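PDB 7JLZ: 16S rRNA methylase from Uncultured bacterium, which probably methylates N1 of an adenine at the aminoglycoside-binding site of 16S rRNA in the 30S ribosomal subunit, giving aminoglycoside resistance. Local coordinates for residues L172-F177 with L207-M212; N19-Y24 with L50-E55; V29-G34 with L101-L106. All coordinates share one frame; numbering follows the deposited sequence.

Contact 1: L172-F177 with L207-M212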
loop_
_atom_site.group_PDB
_atom_site.type_symbol
_atom_site.label_atom_id
_atom_site.label_comp_id
_atom_site.label_asym_id
_atom_site.label_seq_id
_atom_site.Cartn_x
_atom_site.Cartn_y
_atom_site.Cartn_z
ATOM N N LEU A 172 7.789 4.481 12.746
ATOM C CA LEU A 172 8.339 3.494 11.831
ATOM C C LEU A 172 9.850 3.479 11.957
ATOM O O LEU A 172 10.494 4.522 11.827
ATOM C CB LEU A 172 7.934 3.794 10.384
ATOM C CG LEU A 172 6.429 3.690 10.119
ATOM C CD1 LEU A 172 6.094 4.210 8.728
ATOM C CD2 LEU A 172 5.951 2.250 10.316
ATOM N N HIS A 173 10.407 2.300 12.210
ATOM C CA HIS A 173 11.848 2.119 12.292
ATOM C C HIS A 173 12.351 1.470 11.008
ATOM O O HIS A 173 11.914 0.374 10.653
ATOM C CB HIS A 173 12.202 1.273 13.512
ATOM C CG HIS A 173 13.645 0.930 13.584
ATOM N ND1 HIS A 173 14.141 -0.278 13.149
ATOM C CD2 HIS A 173 14.708 1.644 14.021
ATOM C CE1 HIS A 173 15.448 -0.295 13.323
ATOM N NE2 HIS A 173 15.819 0.857 13.848
ATOM N N LEU A 174 13.267 2.145 10.314
ATOM C CA LEU A 174 13.717 1.675 9.008
ATOM C C LEU A 174 14.573 0.420 9.147
ATOM O O LEU A 174 15.529 0.385 9.931
ATOM C CB LEU A 174 14.508 2.774 8.304
ATOM C CG LEU A 174 15.094 2.404 6.934
ATOM C CD1 LEU A 174 13.992 2.377 5.897
ATOM C CD2 LEU A 174 16.222 3.341 6.529
ATOM N N THR A 175 14.230 -0.616 8.379
ATOM C CA THR A 175 14.996 -1.848 8.356
ATOM C C THR A 175 15.641 -2.146 7.011
ATOM O O THR A 175 16.636 -2.877 6.977
ATOM C CB THR A 175 14.118 -3.049 8.746
ATOM O OG1 THR A 175 13.093 -3.245 7.766
ATOM C CG2 THR A 175 13.477 -2.838 10.119
ATOM N N GLU A 176 15.107 -1.614 5.914
ATOM C CA GLU A 176 15.652 -1.881 4.593
ATOM C C GLU A 176 15.450 -0.659 3.716
ATOM O O GLU A 176 14.440 0.051 3.829
ATOM C CB GLU A 176 14.991 -3.088 3.925
ATOM C CG GLU A 176 15.226 -4.420 4.597
ATOM C CD GLU A 176 14.885 -5.581 3.687
ATOM O OE1 GLU A 176 14.860 -5.377 2.457
ATOM O OE2 GLU A 176 14.644 -6.695 4.200
ATOM N N PHE A 177 16.401 -0.450 2.806
ATOM C CA PHE A 177 16.288 0.581 1.785
ATOM C C PHE A 177 16.915 0.044 0.514
ATOM O O PHE A 177 17.964 -0.592 0.573
ATOM C CB PHE A 177 17.001 1.878 2.195
ATOM C CG PHE A 177 17.183 2.860 1.066
ATOM C CD1 PHE A 177 16.200 3.782 0.768
ATOM C CD2 PHE A 177 18.353 2.866 0.314
ATOM C CE1 PHE A 177 16.368 4.683 -0.271
ATOM C CE2 PHE A 177 18.524 3.764 -0.722
ATOM C CZ PHE A 177 17.528 4.673 -1.010
ATOM N N LEU A 207 11.372 1.085 0.717
ATOM C CA LEU A 207 11.821 1.227 2.094
ATOM C C LEU A 207 10.940 0.331 2.941
ATOM O O LEU A 207 9.722 0.315 2.748
ATOM C CB LEU A 207 11.711 2.683 2.582
ATOM C CG LEU A 207 12.686 3.741 2.056
ATOM C CD1 LEU A 207 12.417 4.079 0.589
ATOM C CD2 LEU A 207 12.620 4.994 2.907
ATOM N N LYS A 208 11.547 -0.430 3.853
ATOM C CA LYS A 208 10.798 -1.298 4.754
ATOM C C LYS A 208 11.026 -0.861 6.189
ATOM O O LYS A 208 12.108 -0.396 6.548
ATOM C CB LYS A 208 11.193 -2.772 4.600
ATOM C CG LYS A 208 10.861 -3.290 3.195
ATOM C CD LYS A 208 11.086 -4.783 3.048
ATOM C CE LYS A 208 10.685 -5.244 1.646
ATOM N NZ LYS A 208 11.011 -6.679 1.391
ATOM N N PHE A 209 9.984 -1.022 6.999
ATOM C CA PHE A 209 9.997 -0.577 8.383
ATOM C C PHE A 209 9.329 -1.624 9.254
ATOM O O PHE A 209 8.534 -2.443 8.787
ATOM C CB PHE A 209 9.250 0.752 8.585
ATOM C CG PHE A 209 9.640 1.839 7.615
ATOM C CD1 PHE A 209 9.097 1.884 6.339
ATOM C CD2 PHE A 209 10.521 2.832 7.999
ATOM C CE1 PHE A 209 9.447 2.886 5.460
ATOM C CE2 PHE A 209 10.867 3.835 7.130
ATOM C CZ PHE A 209 10.329 3.859 5.857
ATOM N N LYS A 210 9.664 -1.578 10.536
ATOM C CA LYS A 210 8.843 -2.201 11.560
ATOM C C LYS A 210 8.401 -1.123 12.541
ATOM O O LYS A 210 8.871 0.015 12.508
ATOM C CB LYS A 210 9.595 -3.335 12.266
ATOM C CG LYS A 210 10.957 -2.955 12.785
ATOM C CD LYS A 210 11.587 -4.132 13.529
ATOM C CE LYS A 210 12.998 -3.820 13.996
ATOM N NZ LYS A 210 13.577 -4.961 14.774
ATOM N N LYS A 211 7.447 -1.469 13.396
ATOM C CA LYS A 211 6.989 -0.506 14.386
ATOM C C LYS A 211 8.076 -0.209 15.407
ATOM O O LYS A 211 8.869 -1.079 15.784
ATOM C CB LYS A 211 5.760 -1.023 15.109
ATOM C CG LYS A 211 4.546 -1.123 14.258
ATOM C CD LYS A 211 3.382 -1.447 15.166
ATOM C CE LYS A 211 2.081 -1.342 14.446
ATOM N NZ LYS A 211 0.989 -1.271 15.455
ATOM N N MET A 212 8.102 1.032 15.870
ATOM C CA MET A 212 9.061 1.397 16.895
ATOM C C MET A 212 8.567 0.932 18.259
ATOM O O MET A 212 7.380 0.670 18.434
ATOM C CB MET A 212 9.294 2.897 16.903
ATOM C CG MET A 212 9.971 3.403 15.664
ATOM S SD MET A 212 10.208 5.168 15.812
ATOM C CE MET A 212 11.331 5.233 17.206
#
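Strands 172-177 and 207-211 run antiparallel with a marked twist, their short axes 139° apart in direction and 4.4 Å apart at closest approach. His-173 and Lys-210 form a hydrogen-bonded pair, in which His-173 N reaches Lys-210 O at 2.8 Å along an almost straight line (175°) and the return bond runs from Lys-210 N to His-173 O. Past Leu-174 the register slips by one residue: Thr-175 and Glu-176 both face Lys-208, a classic beta bulge, with psi of Thr-175 at -24°. Lys-208 O consequently accepts two main-chain bonds, from Thr-175 N at 2.8 Å and from Glu-176 N at 3.3 Å, both donors lying above the carbonyl plane. Thr-175 OG1 adds a weak third.

The Phe-209 ring lies between two leucines, Leu-174 on its own face of the sheet and Leu-172, whose CB-CD1 branch reaches the ring's far side. Leu-174 CD1 sits off-centre, 4.1 Å from the Phe-209 ring centroid, in a CH-pi contact. Further along, Leu-207 CG lies in plane at the edge of the Phe-177 ring, 3.7 Å from Phe-177 CD1. The other face of the sheet is polar: Glu-176 and the extended Lys-208 lie side by side, yet Glu-176 OE1 and Lys-208 NZ stay 4.2 Å apart, beyond a salt bridge.

This antiparallel pair forms one edge of the Rossmann-like methyltransferase sheet. Strand 205-211 is inserted between 129-135 and the outermost strand 172-179, and helix 156-168 packs on the aromatic face, Phe-167 meeting Phe-209.

Contact 2: N19-Y24 with L50-E55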
loop_
_atom_site.group_PDB
_atom_site.type_symbol
_atom_site.label_atom_id
_atom_site.label_comp_id
_atom_site.label_asym_id
_atom_site.label_seq_id
_atom_site.Cartn_x
_atom_site.Cartn_y
_atom_site.Cartn_z
ATOM N N ASN A 19 -14.518 -13.558 9.613
ATOM C CA ASN A 19 -14.552 -14.908 9.060
ATOM C C ASN A 19 -13.604 -15.045 7.874
ATOM O O ASN A 19 -13.023 -16.116 7.653
ATOM C CB ASN A 19 -15.978 -15.260 8.645
ATOM C CG ASN A 19 -16.925 -15.348 9.830
ATOM O OD1 ASN A 19 -16.524 -15.703 10.932
ATOM N ND2 ASN A 19 -18.193 -15.024 9.601
ATOM N N ILE A 20 -13.419 -13.965 7.120
ATOM C CA ILE A 20 -12.521 -13.990 5.970
ATOM C C ILE A 20 -11.066 -13.929 6.415
ATOM O O ILE A 20 -10.242 -14.750 5.997
ATOM C CB ILE A 20 -12.871 -12.836 5.019
ATOM C CG1 ILE A 20 -14.257 -13.058 4.412
ATOM C CG2 ILE A 20 -11.798 -12.669 3.929
ATOM C CD1 ILE A 20 -14.735 -11.885 3.609
ATOM N N LEU A 21 -10.733 -12.959 7.278
ATOM C CA LEU A 21 -9.357 -12.820 7.756
ATOM C C LEU A 21 -8.860 -14.098 8.409
ATOM O O LEU A 21 -7.694 -14.479 8.245
ATOM C CB LEU A 21 -9.252 -11.668 8.756
ATOM C CG LEU A 21 -9.680 -10.285 8.281
ATOM C CD1 LEU A 21 -9.695 -9.317 9.460
ATOM C CD2 LEU A 21 -8.756 -9.793 7.181
ATOM N N ASN A 22 -9.724 -14.768 9.169
ATOM C CA ASN A 22 -9.280 -15.922 9.937
ATOM C C ASN A 22 -8.900 -17.105 9.058
ATOM O O ASN A 22 -8.225 -18.025 9.536
ATOM C CB ASN A 22 -10.368 -16.328 10.928
ATOM C CG ASN A 22 -10.450 -15.383 12.106
ATOM O OD1 ASN A 22 -9.594 -14.511 12.272
ATOM N ND2 ASN A 22 -11.471 -15.560 12.946
ATOM N N ALA A 23 -9.310 -17.101 7.792
ATOM C CA ALA A 23 -8.959 -18.176 6.877
ATOM C C ALA A 23 -7.519 -18.099 6.388
ATOM O O ALA A 23 -7.031 -19.079 5.815
ATOM C CB ALA A 23 -9.907 -18.170 5.680
ATOM N N TYR A 24 -6.822 -16.988 6.616
ATOM C CA TYR A 24 -5.478 -16.793 6.098
ATOM C C TYR A 24 -4.461 -16.646 7.221
ATOM O O TYR A 24 -4.774 -16.155 8.311
ATOM C CB TYR A 24 -5.422 -15.562 5.201
ATOM C CG TYR A 24 -6.318 -15.676 4.003
ATOM C CD1 TYR A 24 -5.846 -16.222 2.812
ATOM C CD2 TYR A 24 -7.636 -15.244 4.054
ATOM C CE1 TYR A 24 -6.660 -16.334 1.709
ATOM C CE2 TYR A 24 -8.454 -15.342 2.950
ATOM C CZ TYR A 24 -7.959 -15.892 1.781
ATOM O OH TYR A 24 -8.771 -15.998 0.681
ATOM N N LEU A 50 -3.881 -13.046 2.200
ATOM C CA LEU A 50 -4.999 -12.225 1.745
ATOM C C LEU A 50 -4.481 -10.828 1.419
ATOM O O LEU A 50 -3.868 -10.174 2.271
ATOM C CB LEU A 50 -6.095 -12.164 2.810
ATOM C CG LEU A 50 -7.308 -11.281 2.495
ATOM C CD1 LEU A 50 -8.094 -11.806 1.308
ATOM C CD2 LEU A 50 -8.207 -11.181 3.741
ATOM N N PHE A 51 -4.725 -10.366 0.198
ATOM C CA PHE A 51 -4.307 -9.036 -0.223
ATOM C C PHE A 51 -5.521 -8.127 -0.344
ATOM O O PHE A 51 -6.494 -8.468 -1.028
ATOM C CB PHE A 51 -3.548 -9.091 -1.557
ATOM C CG PHE A 51 -2.251 -9.858 -1.476
ATOM C CD1 PHE A 51 -2.237 -11.234 -1.632
ATOM C CD2 PHE A 51 -1.050 -9.204 -1.220
ATOM C CE1 PHE A 51 -1.055 -11.950 -1.539
ATOM C CE2 PHE A 51 0.146 -9.925 -1.134
ATOM C CZ PHE A 51 0.136 -11.297 -1.290
ATOM N N ILE A 52 -5.444 -6.955 0.282
ATOM C CA ILE A 52 -6.554 -6.015 0.345
ATOM C C ILE A 52 -6.106 -4.692 -0.251
ATOM O O ILE A 52 -5.241 -4.021 0.320
ATOM C CB ILE A 52 -7.025 -5.800 1.790
ATOM C CG1 ILE A 52 -7.329 -7.155 2.429
ATOM C CG2 ILE A 52 -8.207 -4.848 1.804
ATOM C CD1 ILE A 52 -7.796 -7.066 3.896
ATOM N N GLY A 53 -6.718 -4.289 -1.362
ATOM C CA GLY A 53 -6.480 -2.970 -1.934
ATOM C C GLY A 53 -7.544 -1.986 -1.477
ATOM O O GLY A 53 -8.728 -2.322 -1.431
ATOM N N ILE A 54 -7.122 -0.759 -1.155
ATOM C CA ILE A 54 -8.036 0.295 -0.708
ATOM C C ILE A 54 -7.803 1.555 -1.533
ATOM O O ILE A 54 -6.699 2.112 -1.516
ATOM C CB ILE A 54 -7.854 0.604 0.787
ATOM C CG1 ILE A 54 -7.886 -0.699 1.595
ATOM C CG2 ILE A 54 -8.949 1.560 1.272
ATOM C CD1 ILE A 54 -7.579 -0.491 3.090
ATOM N N GLU A 55 -8.839 2.009 -2.230
ATOM C CA GLU A 55 -8.803 3.232 -3.022
ATOM C C GLU A 55 -10.125 3.980 -2.910
ATOM O O GLU A 55 -11.165 3.379 -2.629
ATOM C CB GLU A 55 -8.503 2.941 -4.503
ATOM C CG GLU A 55 -7.146 2.277 -4.716
ATOM C CD GLU A 55 -5.965 3.174 -4.353
ATOM O OE1 GLU A 55 -6.075 4.407 -4.495
ATOM O OE2 GLU A 55 -4.928 2.617 -3.908
#
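Glu-55 OE2 is gripped by two main-chain N-H groups, a hydrogen bond from Gly-32 N and a weak one from Thr-33 N, while Gln-60 NE2 holds the other oxygen, OE1. Glu-55 is the last residue of strand 49-55, the second strand of the Rossmann-like class I methyltransferase sheet; the two N-H donors would probably favour the charged form of its carboxylate. At the start of the same strand, the contact with 19-24 is wholly apolar.

Leu-50 carries it. Leu-50 CB lies over one face of the Tyr-24 ring, 3.8 Å from the centroid of the Tyr-24 ring and 17° off the ring normal, a CH-pi contact. With CG anti to the backbone N (chi1 177°) the branch lies across the ring and its two methyls take different partners: Leu-50 CD1 runs on along the ring to Tyr-24 CE2, at 3.9 Å, and CD2 turns to the helix 14-21 side. There Leu-50 CD2 meets Ile-20 CG2 at 3.9 Å and Leu-21 CD2 at 3.7 Å. A type I turn from Leu-21 to Tyr-24, closed by Tyr-24 N to Leu-21 O at 3.1 Å, brings the aromatic ring round to the same leucine. Beyond it, Leu-21 CD2 makes one looser touch on the strand, 4.4 Å from Ile-52 CD1.

Contact 3: V29-G34 with L101-L106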
loop_
_atom_site.group_PDB
_atom_site.type_symbol
_atom_site.label_atom_id
_atom_site.label_comp_id
_atom_site.label_asym_id
_atom_site.label_seq_id
_atom_site.Cartn_x
_atom_site.Cartn_y
_atom_site.Cartn_z
ATOM N N VAL A 29 -2.293 -5.330 3.391
ATOM C CA VAL A 29 -3.092 -4.204 2.921
ATOM C C VAL A 29 -2.225 -3.382 1.979
ATOM O O VAL A 29 -1.088 -3.046 2.323
ATOM C CB VAL A 29 -3.603 -3.347 4.094
ATOM C CG1 VAL A 29 -4.236 -2.060 3.589
ATOM C CG2 VAL A 29 -4.576 -4.184 4.961
ATOM N N ASP A 30 -2.775 -3.034 0.815
ATOM C CA ASP A 30 -2.030 -2.382 -0.267
ATOM C C ASP A 30 -2.686 -1.051 -0.614
ATOM O O ASP A 30 -3.833 -1.022 -1.071
ATOM C CB ASP A 30 -1.986 -3.288 -1.496
ATOM C CG ASP A 30 -1.225 -4.550 -1.235
ATOM O OD1 ASP A 30 -0.096 -4.438 -0.726
ATOM O OD2 ASP A 30 -1.750 -5.648 -1.499
ATOM N N LEU A 31 -1.953 0.045 -0.422
ATOM C CA LEU A 31 -2.450 1.386 -0.683
ATOM C C LEU A 31 -1.671 1.998 -1.829
ATOM O O LEU A 31 -0.463 1.779 -1.944
ATOM C CB LEU A 31 -2.292 2.289 0.542
ATOM C CG LEU A 31 -2.775 1.721 1.866
ATOM C CD1 LEU A 31 -2.558 2.757 2.957
ATOM C CD2 LEU A 31 -4.243 1.354 1.719
ATOM N N GLY A 32 -2.356 2.781 -2.655
ATOM C CA GLY A 32 -1.676 3.476 -3.734
ATOM C C GLY A 32 -1.431 2.649 -4.976
ATOM O O GLY A 32 -0.529 2.981 -5.759
ATOM N N THR A 33 -2.184 1.579 -5.182
ATOM C CA THR A 33 -1.920 0.705 -6.325
ATOM C C THR A 33 -2.506 1.232 -7.628
ATOM O O THR A 33 -2.292 0.603 -8.672
ATOM C CB THR A 33 -2.447 -0.713 -6.058
ATOM O OG1 THR A 33 -3.873 -0.687 -5.980
ATOM C CG2 THR A 33 -1.893 -1.269 -4.739
ATOM N N GLY A 34 -3.209 2.367 -7.617
ATOM C CA GLY A 34 -3.737 2.886 -8.873
ATOM C C GLY A 34 -5.023 2.188 -9.270
ATOM O O GLY A 34 -6.118 2.724 -9.075
ATOM N N LEU A 101 3.268 5.434 -2.804
ATOM C CA LEU A 101 2.841 6.820 -2.758
ATOM C C LEU A 101 2.641 7.358 -4.177
ATOM O O LEU A 101 3.243 6.859 -5.133
ATOM C CB LEU A 101 3.852 7.666 -1.981
ATOM C CG LEU A 101 3.804 7.449 -0.459
ATOM C CD1 LEU A 101 4.862 8.288 0.230
ATOM C CD2 LEU A 101 2.439 7.789 0.093
ATOM N N PRO A 102 1.757 8.346 -4.354
ATOM C CA PRO A 102 0.904 8.951 -3.331
ATOM C C PRO A 102 -0.365 8.162 -3.051
ATOM O O PRO A 102 -0.821 7.365 -3.876
ATOM C CB PRO A 102 0.562 10.307 -3.939
ATOM C CG PRO A 102 0.528 10.033 -5.409
ATOM C CD PRO A 102 1.637 9.047 -5.651
ATOM N N TRP A 103 -0.927 8.374 -1.859
ATOM C CA TRP A 103 -2.252 7.866 -1.518
ATOM C C TRP A 103 -2.944 9.014 -0.792
ATOM O O TRP A 103 -3.063 9.025 0.432
ATOM C CB TRP A 103 -2.183 6.595 -0.674
ATOM C CG TRP A 103 -3.489 5.839 -0.583
ATOM C CD1 TRP A 103 -4.146 5.210 -1.609
ATOM C CD2 TRP A 103 -4.288 5.617 0.594
ATOM N NE1 TRP A 103 -5.294 4.611 -1.140
ATOM C CE2 TRP A 103 -5.406 4.854 0.202
ATOM C CE3 TRP A 103 -4.168 5.997 1.934
ATOM C CZ2 TRP A 103 -6.389 4.453 1.102
ATOM C CZ3 TRP A 103 -5.147 5.597 2.827
ATOM C CH2 TRP A 103 -6.242 4.835 2.406
ATOM N N GLY A 104 -3.384 10.004 -1.564
ATOM C CA GLY A 104 -4.112 11.115 -0.975
ATOM C C GLY A 104 -3.206 11.939 -0.088
ATOM O O GLY A 104 -2.082 12.289 -0.462
ATOM N N SER A 105 -3.685 12.237 1.118
ATOM C CA SER A 105 -2.934 13.057 2.059
ATOM C C SER A 105 -1.875 12.276 2.829
ATOM O O SER A 105 -1.119 12.885 3.591
ATOM C CB SER A 105 -3.895 13.711 3.045
ATOM O OG SER A 105 -4.657 12.712 3.700
ATOM N N LEU A 106 -1.803 10.958 2.662
ATOM C CA LEU A 106 -0.918 10.143 3.488
ATOM C C LEU A 106 0.542 10.474 3.196
ATOM O O LEU A 106 0.996 10.346 2.053
ATOM C CB LEU A 106 -1.184 8.661 3.234
ATOM C CG LEU A 106 -0.481 7.712 4.201
ATOM C CD1 LEU A 106 -0.891 8.023 5.640
ATOM C CD2 LEU A 106 -0.772 6.265 3.854
#
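Contact between an aromatic face and a leucine dominates this buried meeting of 29-34 with 101-106. The CB of Leu-31 lies over the five-membered ring of Trp-103, 3.8 Å from its centroid and only 8° off the normal, a clear CH-pi contact. The first torsion of Leu-31 places CG anti to the carbonyl carbon. Of its two methyls, Leu-31 CD1 lies over the same flat system, 3.8 Å from Trp-103 CE3, and Leu-31 CD2 comes to 3.8 Å from Trp-103 CZ2. One leucine thus spans both rings. Trp-103 CG is itself anti to the backbone N (chi1 -166°), which extends the indole toward strand 26-31.

The remaining apolar touch is between methyls, Leu-106 CD2 meeting Leu-31 CD1 at 4.0 Å. Leu-106 returns to this place through a type II' turn from Trp-103, closed by Leu-106 N to Trp-103 O at 3.2 Å, with Gly-104 in the positive-phi position.

Strand 26-31, the first of the Rossmann-like sheet, gives way at Gly-32 to a glycine-rich loop (Gly-32, Thr-33, Gly-34), the position of motif I, which in class I methyltransferases typically borders S-adenosylmethionine; 101-106 follows strand 94-100 and begins with a cis peptide between Leu-101 and Pro-102.

The main chain of Gly-32 packs closely on the indole and on Pro-102 O. Gly-32 N lies 3.2 Å from Trp-103 CD1 and Gly-32 CA 4.0 Å from Pro-102 O, neither of them a hydrogen bond. At its phi of 82° a side chain here would press on the preceding carbonyl oxygen.

The polar bond of the tryptophan lies outside the pair: the indole N-H, Trp-103 NE1, donates to Ile-54 O, which helps fix the rotation of the ring.

How the contacts relate
From the N terminus, contact 2 opens at 19-24 and contact 3 at 29-34 before contact 2 closes at 50-55; contact 3 closes only at 101-106, so the two cross. They also touch, since strands 26-31 and 49-55 are sheet neighbours: Ile-52 O lies 2.7 Å from Asp-30 N, a probable hydrogen bond. Contact 1 follows in series, closing the loop from 172-177 to 207-212, its centre about 18 Å from that of contact 3. All reach one seven-stranded sheet: contact 2 ties helix 14-21 and the turn after it to strand 49-55, contact 3 ties the end of strand 26-31 to the loop after strand 94-100, and contact 1 pairs the last two strands at the antiparallel edge.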